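Local coordinates for actin-related protein 8 (Homo sapiens, PDB 4FO0) that binds ATP with low basal ATPase activity and is proposed to be a core component of the INO80 chromatin remodelling complex, at residues I40-A45 and A175-I180; Y56-L61 and N150-I155. All blocks are in the same frame, centred on the assembly; numbering follows the deposited sequence.

How the interactions relate
Interaction 1 is a buried apolar contact between the irregular strand 38-47 and helix 170-187, with no hydrogen bond across it. Interaction 2 lies only partly in the interior: the loop segment 56-61 runs beside strand 149-152 and is held mainly by backbone and carboxylate hydrogen bonds, with aromatic rings packing around them. The two meet in one sheet, where strands 38-47 and 149-152 are neighbours, and their centres are about 11 Å apart. Along the chain, interaction 2 is nested inside the loop that interaction 1 closes. Pro154, next to the carboxylate-bound Trp153, packs on Ile177, so residues 150-155 adjoin the helix as well as the loop.

Interaction 1: I40-A45 and A175-I180; sequences IPHVIA and ADIEVI
Ile44 meets three helix residues with different parts of its side chain. Ile44 CB lies 3.8 Å from Ile180 CD1. Ile44 CG2 rests 3.9 Å from Asp176 CG, and the end of the longer branch, Ile44 CD1, reaches Val179 CG1 at 3.8 Å. CG1 stands anti to the backbone N (chi1 177°) and chi2 is also extended, which carries CD1 out to Val179; CG2 takes the crowded position between N and the carbonyl carbon, and the Ile44 and Asp176 side chains cross at about a right angle. A branched aliphatic residue suits this place because its two arms touch helix residues about one turn apart, Asp176 and Val179.

Ile180 carries the contact into the break in the strand, its CD1 lying 3.7 Å from Val43 C. At the other end, Ile177 brings CD1 to the edge of the His42 ring, near the ring plane and 3.5 Å from His42 CE1. The polar ends have partners further out: His42 NE2 is hydrogen-bonded to Trp181 NE1, and the carboxylate of Asp176 forms a salt bridge with Arg46.

His42 centres an inverse gamma turn that interrupts strand 38-47, and its backbone bonds to that of Thr25. Helix 170-187 packs here on the sheet whose strands 17-21, 26-31 and 38-47 are joined antiparallel, with ATP-binding Ser24 and Thr25 between the first two, consistent with the actin-type nucleotide-binding fold.

Interaction 2: Y56-L61 and N150-I155; sequences YKDSWL and NIHWPI
Asp58 OD2 accepts the backbone N-H of Trp153 at 2.7 Å from Trp153 N, through the anti lone pair that faces away from the other carboxylate oxygen. The bond is fairly straight, with an angle of 157° at the hydrogen. A short acidic side chain suits this place, since it can reach the main chain where strand 149-152 has just ended.

Before this bond in the chain, the two backbones run roughly side by side in the same direction. Ile151 N donates to Tyr56 O at 2.9 Å, and Asp58 N donates to Ile151 O at 3.2 Å, with the donor tilted 33° from the carbonyl plane. Together they form a single parallel bridge between Lys57 and Ile151. On the flank of that bridge, Lys57 folds back at chi2 (-50°), which sets Lys57 CD 3.7 Å from Ile151 CG1; the lysine methylene thus touches one branch of the isoleucine, a side chain that Val43 and Ala45 of strand 38-47 also contact.

Aromatic rings flank the backbone bonds. Tyr56 and His152 have nearly parallel planes, slid so far that they barely overlap, with ring centroids 5.4 Å apart. The Trp153 ring presents its edge to Asp58, CD1 lying 3.5 Å from Asp58 CB. Trp60 is covered toward the rim on one face by Trp153 CZ2, 4.2 Å above the plane, and on the opposite face by Leu61 CD2; the two indoles meet obliquely.

Trp60 NE1 is hydrogen-bonded to Asp255, an ATP-binding residue, while its ring also touches helix 306-319. Strand 149-152 lies between two neighbours: the backbones of Asn150 and His152 bond to strand 38-47, and that of Ile151 to the loop that leads on to helix 71-88.

Interaction 1: I40-A45 and A175-I180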
loop_
_atom_site.group_PDB
_atom_site.type_symbol
_atom_site.label_atom_id
_atom_site.label_comp_id
_atom_site.label_asym_id
_atom_site.label_seq_id
_atom_site.Cartn_x
_atom_site.Cartn_y
_atom_site.Cartn_z
ATOM N N ILE A 40 11.156 4.663 -1.042
ATOM C CA ILE A 40 12.077 3.541 -1.100
ATOM C C ILE A 40 11.328 2.229 -0.966
ATOM O O ILE A 40 10.428 2.111 -0.118
ATOM C CB ILE A 40 13.103 3.621 0.056
ATOM C CG1 ILE A 40 13.994 4.843 -0.120
ATOM C CG2 ILE A 40 13.933 2.351 0.143
ATOM C CD1 ILE A 40 13.273 6.132 0.143
ATOM N N PRO A 41 11.690 1.242 -1.796
ATOM C CA PRO A 41 11.198 -0.132 -1.586
ATOM C C PRO A 41 11.600 -0.541 -0.190
ATOM O O PRO A 41 12.776 -0.523 0.147
ATOM C CB PRO A 41 11.970 -0.961 -2.616
ATOM C CG PRO A 41 12.368 0.057 -3.688
ATOM C CD PRO A 41 12.572 1.362 -2.968
ATOM N N HIS A 42 10.627 -0.880 0.633
ATOM C CA HIS A 42 10.894 -1.107 2.037
ATOM C C HIS A 42 11.358 -2.545 2.248
ATOM O O HIS A 42 10.614 -3.399 2.755
ATOM C CB HIS A 42 9.624 -0.817 2.812
ATOM C CG HIS A 42 9.842 -0.695 4.273
ATOM N ND1 HIS A 42 9.446 -1.668 5.163
ATOM C CD2 HIS A 42 10.440 0.270 5.003
ATOM C CE1 HIS A 42 9.783 -1.298 6.383
ATOM N NE2 HIS A 42 10.380 -0.122 6.313
ATOM N N VAL A 43 12.592 -2.806 1.831
ATOM C CA VAL A 43 13.117 -4.162 1.718
ATOM C C VAL A 43 14.629 -4.157 1.927
ATOM O O VAL A 43 15.296 -3.140 1.705
ATOM C CB VAL A 43 12.820 -4.746 0.327
ATOM C CG1 VAL A 43 13.482 -3.885 -0.745
ATOM C CG2 VAL A 43 13.281 -6.223 0.225
ATOM N N ILE A 44 15.167 -5.292 2.360
ATOM C CA ILE A 44 16.592 -5.389 2.628
ATOM C C ILE A 44 17.119 -6.770 2.250
ATOM O O ILE A 44 16.477 -7.794 2.502
ATOM C CB ILE A 44 16.931 -5.082 4.113
ATOM C CG1 ILE A 44 18.424 -5.276 4.364
ATOM C CG2 ILE A 44 16.174 -5.991 5.046
ATOM C CD1 ILE A 44 18.886 -4.800 5.712
ATOM N N ALA A 45 18.282 -6.790 1.618
ATOM C CA ALA A 45 18.965 -8.047 1.327
ATOM C C ALA A 45 20.134 -8.215 2.288
ATOM O O ALA A 45 20.956 -7.313 2.455
ATOM C CB ALA A 45 19.455 -8.077 -0.113
ATOM N N ALA A 175 15.930 -4.612 13.629
ATOM C CA ALA A 175 17.266 -4.288 13.170
ATOM C C ALA A 175 17.239 -3.958 11.683
ATOM O O ALA A 175 17.958 -3.061 11.214
ATOM C CB ALA A 175 18.204 -5.425 13.447
ATOM N N ASP A 176 16.389 -4.676 10.954
ATOM C CA ASP A 176 16.201 -4.441 9.529
ATOM C C ASP A 176 15.546 -3.088 9.274
ATOM O O ASP A 176 15.956 -2.361 8.370
ATOM C CB ASP A 176 15.388 -5.571 8.893
ATOM C CG ASP A 176 16.158 -6.903 8.847
ATOM O OD1 ASP A 176 17.376 -6.890 9.139
ATOM O OD2 ASP A 176 15.554 -7.959 8.515
ATOM N N ILE A 177 14.539 -2.744 10.072
ATOM C CA ILE A 177 13.923 -1.426 9.976
ATOM C C ILE A 177 14.972 -0.357 10.171
ATOM O O ILE A 177 15.078 0.567 9.371
ATOM C CB ILE A 177 12.834 -1.212 11.029
ATOM C CG1 ILE A 177 11.716 -2.224 10.820
ATOM C CG2 ILE A 177 12.273 0.221 10.952
ATOM C CD1 ILE A 177 11.231 -2.224 9.437
ATOM N N GLU A 178 15.758 -0.496 11.230
ATOM C CA GLU A 178 16.747 0.516 11.546
ATOM C C GLU A 178 17.756 0.669 10.422
ATOM O O GLU A 178 18.080 1.779 10.013
ATOM C CB GLU A 178 17.464 0.207 12.849
ATOM C CG GLU A 178 18.651 1.125 13.070
ATOM C CD GLU A 178 19.149 1.122 14.499
ATOM O OE1 GLU A 178 18.721 0.239 15.278
ATOM O OE2 GLU A 178 19.966 2.009 14.842
ATOM N N VAL A 179 18.253 -0.447 9.917
ATOM C CA VAL A 179 19.175 -0.380 8.799
ATOM C C VAL A 179 18.525 0.285 7.579
ATOM O O VAL A 179 19.119 1.167 6.955
ATOM C CB VAL A 179 19.727 -1.760 8.440
ATOM C CG1 VAL A 179 20.542 -1.699 7.152
ATOM C CG2 VAL A 179 20.575 -2.283 9.582
ATOM N N ILE A 180 17.307 -0.126 7.240
ATOM C CA ILE A 180 16.624 0.469 6.101
ATOM C C ILE A 180 16.377 1.973 6.303
ATOM O O ILE A 180 16.677 2.780 5.422
ATOM C CB ILE A 180 15.308 -0.254 5.784
ATOM C CG1 ILE A 180 15.571 -1.710 5.392
ATOM C CG2 ILE A 180 14.560 0.448 4.654
ATOM C CD1 ILE A 180 14.289 -2.527 5.234
#

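Interaction 2: Y56-L61 and N150-I155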
loop_
_atom_site.group_PDB
_atom_site.type_symbol
_atom_site.label_atom_id
_atom_site.label_comp_id
_atom_site.label_asym_id
_atom_site.label_seq_id
_atom_site.Cartn_x
_atom_site.Cartn_y
_atom_site.Cartn_z
ATOM N N TYR A 56 16.534 -17.627 1.793
ATOM C CA TYR A 56 15.230 -17.189 2.265
ATOM C C TYR A 56 14.714 -16.024 1.416
ATOM O O TYR A 56 15.379 -14.991 1.280
ATOM C CB TYR A 56 15.279 -16.792 3.740
ATOM C CG TYR A 56 13.919 -16.413 4.247
ATOM C CD1 TYR A 56 13.465 -15.098 4.168
ATOM C CD2 TYR A 56 13.063 -17.378 4.762
ATOM C CE1 TYR A 56 12.185 -14.755 4.607
ATOM C CE2 TYR A 56 11.798 -17.047 5.210
ATOM C CZ TYR A 56 11.360 -15.737 5.128
ATOM O OH TYR A 56 10.091 -15.422 5.569
ATOM N N LYS A 57 13.542 -16.200 0.818
ATOM C CA LYS A 57 12.891 -15.092 0.127
ATOM C C LYS A 57 11.542 -14.851 0.780
ATOM O O LYS A 57 10.760 -15.787 0.961
ATOM C CB LYS A 57 12.706 -15.369 -1.374
ATOM C CG LYS A 57 13.959 -15.788 -2.148
ATOM C CD LYS A 57 15.153 -14.862 -1.905
ATOM C CE LYS A 57 16.402 -15.367 -2.644
ATOM N NZ LYS A 57 16.186 -15.436 -4.128
ATOM N N ASP A 58 11.268 -13.609 1.162
ATOM C CA ASP A 58 9.950 -13.298 1.699
ATOM C C ASP A 58 8.896 -13.422 0.605
ATOM O O ASP A 58 9.166 -13.223 -0.578
ATOM C CB ASP A 58 9.908 -11.890 2.315
ATOM C CG ASP A 58 10.117 -11.898 3.829
ATOM O OD1 ASP A 58 9.690 -12.869 4.497
ATOM O OD2 ASP A 58 10.704 -10.927 4.352
ATOM N N SER A 59 7.680 -13.747 1.003
ATOM C CA SER A 59 6.583 -13.742 0.058
ATOM C C SER A 59 6.237 -12.291 -0.282
ATOM O O SER A 59 6.332 -11.404 0.569
ATOM C CB SER A 59 5.380 -14.449 0.676
ATOM O OG SER A 59 5.809 -15.465 1.571
ATOM N N TRP A 60 5.850 -12.050 -1.526
ATOM C CA TRP A 60 5.340 -10.752 -1.923
ATOM C C TRP A 60 3.939 -10.855 -2.555
ATOM O O TRP A 60 2.929 -10.552 -1.906
ATOM C CB TRP A 60 6.311 -10.095 -2.881
ATOM C CG TRP A 60 5.886 -8.740 -3.305
ATOM C CD1 TRP A 60 4.799 -8.038 -2.860
ATOM C CD2 TRP A 60 6.536 -7.912 -4.273
ATOM N NE1 TRP A 60 4.733 -6.823 -3.500
ATOM C CE2 TRP A 60 5.785 -6.721 -4.373
ATOM C CE3 TRP A 60 7.683 -8.061 -5.067
ATOM C CZ2 TRP A 60 6.142 -5.687 -5.229
ATOM C CZ3 TRP A 60 8.037 -7.036 -5.916
ATOM C CH2 TRP A 60 7.270 -5.861 -5.992
ATOM N N LEU A 61 3.878 -11.282 -3.816
ATOM C CA LEU A 61 2.592 -11.497 -4.471
ATOM C C LEU A 61 1.977 -12.845 -4.095
ATOM O O LEU A 61 0.811 -13.097 -4.371
ATOM C CB LEU A 61 2.687 -11.386 -5.996
ATOM C CG LEU A 61 3.173 -10.101 -6.652
ATOM C CD1 LEU A 61 2.731 -10.112 -8.103
ATOM C CD2 LEU A 61 2.676 -8.842 -5.939
ATOM N N ASN A 150 19.621 -13.365 1.607
ATOM C CA ASN A 150 18.207 -13.526 1.957
ATOM C C ASN A 150 17.496 -12.196 1.777
ATOM O O ASN A 150 18.069 -11.132 2.051
ATOM C CB ASN A 150 18.030 -14.023 3.381
ATOM C CG ASN A 150 18.607 -15.407 3.594
ATOM O OD1 ASN A 150 18.633 -16.233 2.684
ATOM N ND2 ASN A 150 19.068 -15.665 4.806
ATOM N N ILE A 151 16.262 -12.257 1.291
ATOM C CA ILE A 151 15.470 -11.057 1.063
ATOM C C ILE A 151 14.410 -10.912 2.140
ATOM O O ILE A 151 13.635 -11.842 2.389
ATOM C CB ILE A 151 14.796 -11.097 -0.308
ATOM C CG1 ILE A 151 15.848 -11.308 -1.396
ATOM C CG2 ILE A 151 13.985 -9.825 -0.549
ATOM C CD1 ILE A 151 16.856 -10.201 -1.489
ATOM N N HIS A 152 14.382 -9.739 2.772
ATOM C CA HIS A 152 13.443 -9.468 3.861
ATOM C C HIS A 152 12.625 -8.203 3.642
ATOM O O HIS A 152 13.167 -7.117 3.391
ATOM C CB HIS A 152 14.168 -9.399 5.217
ATOM C CG HIS A 152 14.874 -10.668 5.587
ATOM N ND1 HIS A 152 16.245 -10.808 5.518
ATOM C CD2 HIS A 152 14.395 -11.861 6.009
ATOM C CE1 HIS A 152 16.580 -12.033 5.881
ATOM N NE2 HIS A 152 15.477 -12.692 6.184
ATOM N N TRP A 153 11.310 -8.368 3.726
ATOM C CA TRP A 153 10.384 -7.257 3.794
ATOM C C TRP A 153 9.906 -7.166 5.234
ATOM O O TRP A 153 9.099 -7.979 5.664
ATOM C CB TRP A 153 9.183 -7.522 2.902
ATOM C CG TRP A 153 9.488 -7.630 1.448
ATOM C CD1 TRP A 153 9.801 -8.767 0.759
ATOM C CD2 TRP A 153 9.476 -6.566 0.481
ATOM N NE1 TRP A 153 9.992 -8.476 -0.577
ATOM C CE2 TRP A 153 9.801 -7.135 -0.774
ATOM C CE3 TRP A 153 9.227 -5.190 0.553
ATOM C CZ2 TRP A 153 9.880 -6.374 -1.944
ATOM C CZ3 TRP A 153 9.306 -4.431 -0.616
ATOM C CH2 TRP A 153 9.630 -5.026 -1.845
ATOM N N PRO A 154 10.410 -6.184 5.990
ATOM C CA PRO A 154 10.121 -6.034 7.420
ATOM C C PRO A 154 8.641 -5.817 7.696
ATOM O O PRO A 154 8.191 -5.984 8.823
ATOM C CB PRO A 154 10.902 -4.783 7.801
ATOM C CG PRO A 154 11.987 -4.696 6.792
ATOM C CD PRO A 154 11.387 -5.193 5.518
ATOM N N ILE A 155 7.886 -5.436 6.675
ATOM C CA ILE A 155 6.467 -5.225 6.864
ATOM C C ILE A 155 5.656 -5.971 5.814
ATOM O O ILE A 155 5.974 -5.935 4.623
ATOM C CB ILE A 155 6.138 -3.725 6.865
ATOM C CG1 ILE A 155 6.957 -3.035 7.957
ATOM C CG2 ILE A 155 4.632 -3.495 7.055
ATOM C CD1 ILE A 155 6.687 -1.575 8.067
#